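Local coordinates for endoglucanase (Clostridium thermocellum, PDB 2E4T), which hydrolyses internal glucosidic bonds of cellulose and xyloglucan, as the family 44 glycoside hydrolase part of a longer, probably secreted enzyme, at residues V123-A129 with P195-P199; Y233-Y238 with D281-Y285; R310-P314 with D361-G365. All coordinates share one frame; numbering follows the deposited sequence. Where two conformers were deposited one is given.

Contact 1 (V123-A129 with P195-P199); sequences VSQEETA and PRIHP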
loop_
_atom_site.group_PDB
_atom_site.type_symbol
_atom_site.label_atom_id
_atom_site.label_comp_id
_atom_site.label_asym_id
_atom_site.label_seq_id
_atom_site.Cartn_x
_atom_site.Cartn_y
_atom_site.Cartn_z
ATOM N N VAL A 123 -10.731 17.059 -22.829
ATOM C CA VAL A 123 -9.646 17.106 -23.810
ATOM C C VAL A 123 -10.007 16.154 -24.939
ATOM O O VAL A 123 -10.209 14.955 -24.714
ATOM C CB VAL A 123 -8.303 16.713 -23.156
ATOM C CG1 VAL A 123 -7.225 16.703 -24.194
ATOM C CG2 VAL A 123 -7.960 17.687 -22.010
ATOM N N SER A 124 -10.122 16.699 -26.161
ATOM C CA SER A 124 -10.523 15.867 -27.277
ATOM C C SER A 124 -9.394 14.927 -27.706
ATOM O O SER A 124 -8.197 15.176 -27.402
ATOM C CB SER A 124 -10.901 16.748 -28.464
ATOM O OG SER A 124 -9.713 17.279 -29.011
ATOM N N GLN A 125 -9.706 13.895 -28.484
ATOM C CA GLN A 125 -8.654 13.078 -29.041
ATOM C C GLN A 125 -7.764 13.888 -29.970
ATOM O O GLN A 125 -6.554 13.620 -30.110
ATOM C CB GLN A 125 -9.216 11.830 -29.742
ATOM C CG GLN A 125 -8.115 10.852 -30.075
ATOM C CD GLN A 125 -8.618 9.511 -30.524
ATOM O OE1 GLN A 125 -9.777 9.195 -30.480
ATOM N NE2 GLN A 125 -7.701 8.664 -30.973
ATOM N N GLU A 126 -8.311 14.940 -30.611
ATOM C CA GLU A 126 -7.498 15.775 -31.494
ATOM C C GLU A 126 -6.555 16.666 -30.695
ATOM O O GLU A 126 -5.584 17.167 -31.272
ATOM C CB GLU A 126 -8.433 16.593 -32.406
ATOM C CG GLU A 126 -9.235 15.662 -33.317
ATOM C CD GLU A 126 -10.393 15.008 -32.656
ATOM O OE1 GLU A 126 -11.160 15.658 -31.909
ATOM O OE2 GLU A 126 -10.573 13.753 -32.836
ATOM N N GLU A 127 -6.789 16.793 -29.390
ATOM C CA GLU A 127 -5.924 17.547 -28.465
ATOM C C GLU A 127 -5.003 16.614 -27.674
ATOM O O GLU A 127 -4.399 17.022 -26.665
ATOM C CB GLU A 127 -6.800 18.331 -27.502
ATOM C CG GLU A 127 -7.511 19.511 -28.183
ATOM C CD GLU A 127 -8.555 20.196 -27.323
ATOM O OE1 GLU A 127 -9.183 19.555 -26.431
ATOM O OE2 GLU A 127 -8.752 21.428 -27.554
ATOM N N THR A 128 -4.811 15.378 -28.137
ATOM C CA THR A 128 -3.829 14.480 -27.550
ATOM C C THR A 128 -2.503 15.189 -27.497
ATOM O O THR A 128 -2.081 15.908 -28.434
ATOM C CB THR A 128 -3.742 13.185 -28.364
ATOM O OG1 THR A 128 -4.984 12.483 -28.260
ATOM C CG2 THR A 128 -2.616 12.255 -27.917
ATOM N N ALA A 129 -1.749 14.990 -26.393
ATOM C CA ALA A 129 -0.512 15.720 -26.205
ATOM C C ALA A 129 0.487 15.369 -27.306
ATOM O O ALA A 129 0.607 14.194 -27.717
ATOM C CB ALA A 129 0.084 15.336 -24.850
ATOM N N PRO A 195 -5.157 7.933 -22.382
ATOM C CA PRO A 195 -4.744 7.900 -23.792
ATOM C C PRO A 195 -4.475 9.294 -24.393
ATOM O O PRO A 195 -3.797 9.375 -25.416
ATOM C CB PRO A 195 -5.948 7.212 -24.482
ATOM C CG PRO A 195 -7.125 7.596 -23.600
ATOM C CD PRO A 195 -6.552 7.452 -22.181
ATOM N N ARG A 196 -5.064 10.345 -23.819
ATOM C CA ARG A 196 -4.841 11.698 -24.339
ATOM C C ARG A 196 -3.491 12.258 -23.895
ATOM O O ARG A 196 -3.050 13.287 -24.458
ATOM C CB ARG A 196 -5.962 12.668 -23.930
ATOM C CG ARG A 196 -7.382 12.279 -24.083
ATOM C CD ARG A 196 -8.045 12.399 -25.467
ATOM N NE ARG A 196 -9.173 11.672 -25.785
ATOM C CZ ARG A 196 -9.216 10.493 -26.338
ATOM N NH1 ARG A 196 -8.220 9.641 -26.637
ATOM N NH2 ARG A 196 -10.448 10.101 -26.485
ATOM N N ILE A 197 -2.855 11.616 -22.904
ATOM C CA ILE A 197 -1.473 11.937 -22.512
ATOM C C ILE A 197 -0.480 11.012 -23.178
ATOM O O ILE A 197 0.571 11.456 -23.677
ATOM C CB ILE A 197 -1.339 11.833 -20.957
ATOM C CG1 ILE A 197 -2.211 12.860 -20.273
ATOM C CG2 ILE A 197 0.170 11.991 -20.570
ATOM C CD1 ILE A 197 -2.194 12.806 -18.753
ATOM N N HIS A 198 -0.792 9.700 -23.195
ATOM C CA HIS A 198 0.180 8.674 -23.561
ATOM C C HIS A 198 -0.539 7.603 -24.361
ATOM O O HIS A 198 -0.809 6.494 -23.865
ATOM C CB HIS A 198 0.791 8.086 -22.290
ATOM C CG HIS A 198 1.991 7.235 -22.518
ATOM N ND1 HIS A 198 1.977 6.008 -23.147
ATOM C CD2 HIS A 198 3.272 7.460 -22.163
ATOM C CE1 HIS A 198 3.220 5.519 -23.198
ATOM N NE2 HIS A 198 4.014 6.394 -22.586
ATOM N N PRO A 199 -0.876 7.889 -25.625
ATOM C CA PRO A 199 -1.676 6.969 -26.414
ATOM C C PRO A 199 -1.026 5.623 -26.692
ATOM O O PRO A 199 -1.746 4.633 -26.933
ATOM C CB PRO A 199 -1.928 7.733 -27.734
ATOM C CG PRO A 199 -0.765 8.747 -27.813
ATOM C CD PRO A 199 -0.625 9.166 -26.359
HETATM O O HOH W 1 -5.323 9.861 -27.633
HETATM O O HOH W 2 1.431 11.987 -26.318
#
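R196 lies against the loop 123-129 and follows its backbone from V123 to Q125. Its CG stands beside the backbone N (chi1 -47°), and a bend at the next torsion (chi2 -81°) turns the chain along the loop. CB of R196 starts 4.2 Å from CG1 of V123. CG then passes the oxygen of V123. CD of R196 sits 3.4 Å from V123 O and is equally near S124 O. NE lies by the backbone of Q125. CZ is covered by Q125, whose CB is 3.7 Å above the guanidinium plane of R196 and over its centre. V123 O faces the edge of the same group, in its plane. NH1 meets CG of Q125. The two side chains cross at about a right angle, yet the amide of Q125 is only 9° from parallel to the guanidinium. R196 was deposited in two conformers; the guanidinium contacts, and its weak water bond, hold for the conformer given.

The backbone link is firmer. A129 N gives a nearly straight hydrogen bond to R196 O, 2.9 Å long. CA of T128 adds a C-H...O contact to the same oxygen. OG1 of T128 donates to Q125 O, which also receives T128 N from the same face. A water donates to T128 OG1 and P195 O and binds NH1 of R196 weakly. A second water joins A129 O to I197 O. CG2 of T128 packs on CG of P199 at 4.0 Å.

Both segments are loops within the connections that follow neighbouring barrel strands 104-109 and 180-183, one after strand 121-122 and the other after helix 190-193. W134 of strand 134-138 touches V123, A129, R196 and I197. Y114 of strand 114-116 meets A129 and I197. Helix 204-221 follows the loop 195-199.

Contact 2 (Y233-Y238 with D281-Y285); sequences YGFAAY and DVHWY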
loop_
_atom_site.group_PDB
_atom_site.type_symbol
_atom_site.label_atom_id
_atom_site.label_comp_id
_atom_site.label_asym_id
_atom_site.label_seq_id
_atom_site.Cartn_x
_atom_site.Cartn_y
_atom_site.Cartn_z
ATOM N N TYR A 233 -0.332 -2.099 -11.912
ATOM C CA TYR A 233 -1.725 -2.188 -11.539
ATOM C C TYR A 233 -2.130 -3.577 -10.998
ATOM O O TYR A 233 -3.119 -3.698 -10.242
ATOM C CB TYR A 233 -2.664 -1.829 -12.719
ATOM C CG TYR A 233 -2.941 -2.956 -13.684
ATOM C CD1 TYR A 233 -4.037 -3.788 -13.488
ATOM C CD2 TYR A 233 -2.135 -3.166 -14.776
ATOM C CE1 TYR A 233 -4.331 -4.844 -14.369
ATOM C CE2 TYR A 233 -2.402 -4.215 -15.658
ATOM C CZ TYR A 233 -3.498 -5.027 -15.448
ATOM O OH TYR A 233 -3.832 -6.077 -16.291
ATOM N N GLY A 234 -1.437 -4.615 -11.440
ATOM C CA GLY A 234 -1.882 -5.972 -11.133
ATOM C C GLY A 234 -1.007 -6.960 -11.876
ATOM O O GLY A 234 -0.057 -6.586 -12.583
ATOM N N PHE A 235 -1.346 -8.243 -11.693
ATOM C CA PHE A 235 -0.434 -9.312 -12.047
ATOM C C PHE A 235 0.020 -9.267 -13.511
ATOM O O PHE A 235 1.204 -9.537 -13.775
ATOM C CB PHE A 235 -1.074 -10.676 -11.715
ATOM C CG PHE A 235 -0.084 -11.774 -11.844
ATOM C CD1 PHE A 235 0.701 -12.147 -10.751
ATOM C CD2 PHE A 235 0.163 -12.391 -13.093
ATOM C CE1 PHE A 235 1.687 -13.113 -10.871
ATOM C CE2 PHE A 235 1.195 -13.325 -13.217
ATOM C CZ PHE A 235 1.928 -13.659 -12.096
ATOM N N ALA A 236 -0.873 -9.014 -14.468
ATOM C CA ALA A 236 -0.404 -9.034 -15.860
ATOM C C ALA A 236 0.677 -7.976 -16.126
ATOM O O ALA A 236 1.533 -8.167 -16.995
ATOM C CB ALA A 236 -1.565 -8.870 -16.843
ATOM N N ALA A 237 0.633 -6.856 -15.404
ATOM C CA ALA A 237 1.720 -5.893 -15.491
ATOM C C ALA A 237 3.000 -6.400 -14.814
ATOM O O ALA A 237 4.110 -6.168 -15.307
ATOM C CB ALA A 237 1.304 -4.535 -14.935
ATOM N N TYR A 238 2.844 -7.084 -13.657
ATOM C CA TYR A 238 4.018 -7.714 -13.025
ATOM C C TYR A 238 4.696 -8.665 -14.015
ATOM O O TYR A 238 5.929 -8.789 -14.041
ATOM C CB TYR A 238 3.651 -8.582 -11.810
ATOM C CG TYR A 238 2.928 -7.969 -10.633
ATOM C CD1 TYR A 238 2.320 -6.712 -10.622
ATOM C CD2 TYR A 238 2.769 -8.782 -9.494
ATOM C CE1 TYR A 238 1.540 -6.311 -9.556
ATOM C CE2 TYR A 238 2.014 -8.368 -8.416
ATOM C CZ TYR A 238 1.377 -7.146 -8.423
ATOM O OH TYR A 238 0.597 -6.811 -7.360
ATOM N N ASP A 281 7.104 -1.189 -5.905
ATOM C CA ASP A 281 5.743 -0.719 -5.557
ATOM C C ASP A 281 4.757 -1.347 -6.517
ATOM O O ASP A 281 4.885 -1.172 -7.760
ATOM C CB ASP A 281 5.792 0.841 -5.793
ATOM C CG ASP A 281 4.484 1.542 -5.651
ATOM O OD1 ASP A 281 3.424 0.875 -5.750
ATOM O OD2 ASP A 281 4.540 2.778 -5.401
ATOM N N VAL A 282 3.807 -2.116 -5.981
ATOM C CA VAL A 282 2.804 -2.745 -6.809
ATOM C C VAL A 282 1.408 -2.535 -6.166
ATOM O O VAL A 282 1.273 -2.259 -4.967
ATOM C CB VAL A 282 3.049 -4.257 -7.024
ATOM C CG1 VAL A 282 4.363 -4.494 -7.769
ATOM C CG2 VAL A 282 3.028 -5.014 -5.668
ATOM N N HIS A 283 0.393 -2.703 -7.026
ATOM C CA HIS A 283 -1.003 -2.704 -6.605
ATOM C C HIS A 283 -1.494 -4.145 -6.677
ATOM O O HIS A 283 -1.200 -4.867 -7.641
ATOM C CB HIS A 283 -1.850 -1.842 -7.525
ATOM C CG HIS A 283 -1.405 -0.421 -7.542
ATOM N ND1 HIS A 283 -0.501 0.203 -6.727
ATOM C CD2 HIS A 283 -1.843 0.547 -8.414
ATOM C CE1 HIS A 283 -0.427 1.507 -7.096
ATOM N NE2 HIS A 283 -1.227 1.721 -8.133
ATOM N N TRP A 284 -2.263 -4.566 -5.648
ATOM C CA TRP A 284 -2.736 -5.937 -5.560
ATOM C C TRP A 284 -4.207 -5.908 -5.126
ATOM O O TRP A 284 -4.523 -5.817 -3.943
ATOM C CB TRP A 284 -1.895 -6.782 -4.563
ATOM C CG TRP A 284 -2.324 -8.179 -4.404
ATOM C CD1 TRP A 284 -3.076 -8.705 -3.371
ATOM C CD2 TRP A 284 -2.019 -9.307 -5.279
ATOM N NE1 TRP A 284 -3.224 -10.089 -3.552
ATOM C CE2 TRP A 284 -2.577 -10.476 -4.691
ATOM C CE3 TRP A 284 -1.294 -9.447 -6.455
ATOM C CZ2 TRP A 284 -2.436 -11.753 -5.278
ATOM C CZ3 TRP A 284 -1.161 -10.736 -7.024
ATOM C CH2 TRP A 284 -1.744 -11.851 -6.406
ATOM N N TYR A 285 -5.091 -5.977 -6.128
ATOM C CA TYR A 285 -6.511 -6.182 -5.876
ATOM C C TYR A 285 -6.744 -7.649 -6.089
ATOM O O TYR A 285 -6.564 -8.159 -7.199
ATOM C CB TYR A 285 -7.373 -5.335 -6.809
ATOM C CG TYR A 285 -7.249 -3.856 -6.496
ATOM C CD1 TYR A 285 -8.000 -3.285 -5.487
ATOM C CD2 TYR A 285 -6.400 -3.035 -7.227
ATOM C CE1 TYR A 285 -7.903 -1.925 -5.213
ATOM C CE2 TYR A 285 -6.294 -1.688 -6.986
ATOM C CZ TYR A 285 -7.077 -1.106 -5.975
ATOM O OH TYR A 285 -7.103 0.231 -5.738
HETATM O O HOH W 3 -4.437 -5.883 -8.984
#
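Y238 and W284 are brought together by two different first torsions. CG of Y238 stands beside its backbone N (chi1 -59°). CG of W284 points directly opposite its own N (chi1 179°). The two side chains cross at about a right angle, and OH of Y238 lies 3.4 Å from CE3 of W284, at the edge of the indole. The same hydroxyl donates to H283 O at 2.7 Å. It comes from well above that carbonyl plane and not along a lone pair. V282 covers one face of the Y238 ring. Its CG1 makes a CH-pi contact, 4.2 Å from the ring centroid of Y238. CA of F235 sits over the opposite face, so the ring is clamped between helix and strand. F235 CD1 and W284 CZ3 meet edge to edge at 4.4 Å.

Y233 O and H283 O are close, but both are acceptors. They are served separately: H283 O by Y238, and Y233 O by a water that also accepts from Y285 N. G234 is the N-cap, and its oxygen accepts from Y238 N and, weakly, from A237 N.

Helix 235-240 follows strand 226-232 directly. The contact therefore folds that helix over the C-terminal end of the adjacent strand, 279-284, in the TIM barrel. Strand 354-360 lies on the other side of 279-284. I338 of helix 338-349 touches F235, Y238 and W284.

Contact 3 (R310-P314 with D361-G365); sequences RLQAP and DYGGG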
loop_
_atom_site.group_PDB
_atom_site.type_symbol
_atom_site.label_atom_id
_atom_site.label_comp_id
_atom_site.label_asym_id
_atom_site.label_seq_id
_atom_site.Cartn_x
_atom_site.Cartn_y
_atom_site.Cartn_z
ATOM N N ARG A 310 -13.167 -14.603 0.852
ATOM C CA ARG A 310 -12.461 -13.392 1.293
ATOM C C ARG A 310 -11.579 -13.684 2.501
ATOM O O ARG A 310 -10.461 -13.191 2.619
ATOM C CB ARG A 310 -13.477 -12.272 1.588
ATOM C CG ARG A 310 -12.804 -10.981 2.005
ATOM C CD ARG A 310 -13.785 -9.834 2.209
ATOM N NE ARG A 310 -14.566 -9.581 1.024
ATOM C CZ ARG A 310 -15.841 -9.966 0.830
ATOM N NH1 ARG A 310 -16.568 -10.491 1.841
ATOM N NH2 ARG A 310 -16.406 -9.827 -0.381
ATOM N N LEU A 311 -12.121 -14.497 3.449
ATOM C CA LEU A 311 -11.354 -14.836 4.636
ATOM C C LEU A 311 -10.084 -15.607 4.314
ATOM O O LEU A 311 -9.086 -15.449 5.041
ATOM C CB LEU A 311 -12.216 -15.655 5.607
ATOM C CG LEU A 311 -13.361 -14.889 6.256
ATOM C CD1 LEU A 311 -14.285 -15.884 6.985
ATOM C CD2 LEU A 311 -12.862 -13.814 7.204
ATOM N N GLN A 312 -10.101 -16.461 3.281
ATOM C CA GLN A 312 -8.933 -17.258 2.948
ATOM C C GLN A 312 -7.973 -16.539 1.985
ATOM O O GLN A 312 -6.788 -16.907 1.931
ATOM C CB GLN A 312 -9.337 -18.609 2.333
ATOM C CG GLN A 312 -10.229 -19.436 3.260
ATOM C CD GLN A 312 -9.604 -19.694 4.620
ATOM O OE1 GLN A 312 -8.389 -19.837 4.788
ATOM N NE2 GLN A 312 -10.451 -19.751 5.643
ATOM N N ALA A 313 -8.473 -15.557 1.202
ATOM C CA ALA A 313 -7.678 -14.955 0.159
ATOM C C ALA A 313 -6.334 -14.379 0.626
ATOM O O ALA A 313 -5.382 -14.411 -0.174
ATOM C CB ALA A 313 -8.502 -13.880 -0.557
ATOM N N PRO A 314 -6.216 -13.834 1.837
ATOM C CA PRO A 314 -4.897 -13.322 2.243
ATOM C C PRO A 314 -3.799 -14.425 2.174
ATOM O O PRO A 314 -2.618 -14.077 2.062
ATOM C CB PRO A 314 -5.118 -12.821 3.676
ATOM C CG PRO A 314 -6.581 -12.409 3.654
ATOM C CD PRO A 314 -7.255 -13.501 2.845
ATOM N N ASP A 361 -7.444 -3.866 -1.833
ATOM C CA ASP A 361 -8.785 -3.873 -1.210
ATOM C C ASP A 361 -9.276 -5.292 -1.313
ATOM O O ASP A 361 -9.425 -5.815 -2.418
ATOM C CB ASP A 361 -9.696 -2.914 -1.957
ATOM C CG ASP A 361 -11.154 -2.945 -1.482
ATOM O OD1 ASP A 361 -11.431 -3.473 -0.392
ATOM O OD2 ASP A 361 -12.026 -2.363 -2.221
ATOM N N TYR A 362 -9.533 -5.927 -0.138
ATOM C CA TYR A 362 -10.056 -7.285 -0.098
ATOM C C TYR A 362 -11.594 -7.335 -0.154
ATOM O O TYR A 362 -12.167 -8.440 -0.122
ATOM C CB TYR A 362 -9.481 -8.044 1.109
ATOM C CG TYR A 362 -8.101 -8.574 0.805
ATOM C CD1 TYR A 362 -7.013 -7.697 0.597
ATOM C CD2 TYR A 362 -7.888 -9.937 0.621
ATOM C CE1 TYR A 362 -5.777 -8.158 0.164
ATOM C CE2 TYR A 362 -6.658 -10.419 0.223
ATOM C CZ TYR A 362 -5.613 -9.530 -0.049
ATOM O OH TYR A 362 -4.372 -9.935 -0.487
ATOM N N GLY A 363 -12.214 -6.173 -0.296
ATOM C CA GLY A 363 -13.663 -6.143 -0.418
ATOM C C GLY A 363 -14.348 -6.331 0.917
ATOM O O GLY A 363 -13.749 -6.421 1.990
ATOM N N GLY A 364 -15.706 -6.380 0.841
ATOM C CA GLY A 364 -16.462 -6.607 2.047
ATOM C C GLY A 364 -16.182 -5.597 3.152
ATOM O O GLY A 364 -16.249 -5.927 4.322
ATOM N N GLY A 365 -15.898 -4.340 2.777
ATOM C CA GLY A 365 -15.307 -3.418 3.772
ATOM C C GLY A 365 -16.278 -2.997 4.854
ATOM O O GLY A 365 -15.855 -2.515 5.911
HETATM O O HOH W 4 -4.504 -12.285 -1.746
#
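R310 and Y362 make the polar part of this contact. NE of R310 donates to Y362 O at 2.9 Å. The oxygen lies in the guanidinium plane, but the bond is bent, with 135° at the hydrogen. CG of R310 is anti to its backbone N (chi1 -178°), and a turn at chi3 (-57°) brings NE round to this oxygen. The other two nitrogens are also engaged: NH2 with I295 O, and NH1 with N307 and T369. These bonds fix the rotation of the whole group. Within the loop, OD1 of D361 accepts from G363 N at 2.8 Å, which makes an Asx turn.

The glycines pack over the guanidinium. The backbone N of G364 sits 3.2 Å above the guanidinium plane of R310, toward its rim. G363 and G364 both have positive phi, and with no side chain at G364 the loop can lie close on the arginine.

The apolar part is the Y362 ring. Its CE2 lies 4.0 Å from CB of A313 and also touches CG of P314. One water spans the segments, 2.8 Å from A313 O and 2.7 Å from Y362 OH.

Helix 304-312 is thereby tied to the loop that follows barrel strand 354-360. Helix 368-384, next in the chain, packs on both sides of the contact: D376 and I380 touch P314, and V377 touches Y362.

How the contacts relate
The contacts come in series along the chain: 1, then 2, then 3. All three lie at or beyond the C-terminal ends of strands of the eight-stranded parallel sheet, the TIM barrel. Contact 1 follows strands 104-109 and 180-183, and contact 2 joins the regions of 226-232 and 279-284. Contact 3 joins those after 279-284 and 354-360. Contacts 2 and 3 have centres about 17 Å apart and touch, through a weak hydrogen bond between W284 NE1 and Y362 OH. Contact 1 stands apart, its centre about 25 Å from contact 2 and 37 Å from contact 3. Contacts 1 and 3 join connections that follow adjacent barrel strands; contact 2 joins such a connection to the next strand.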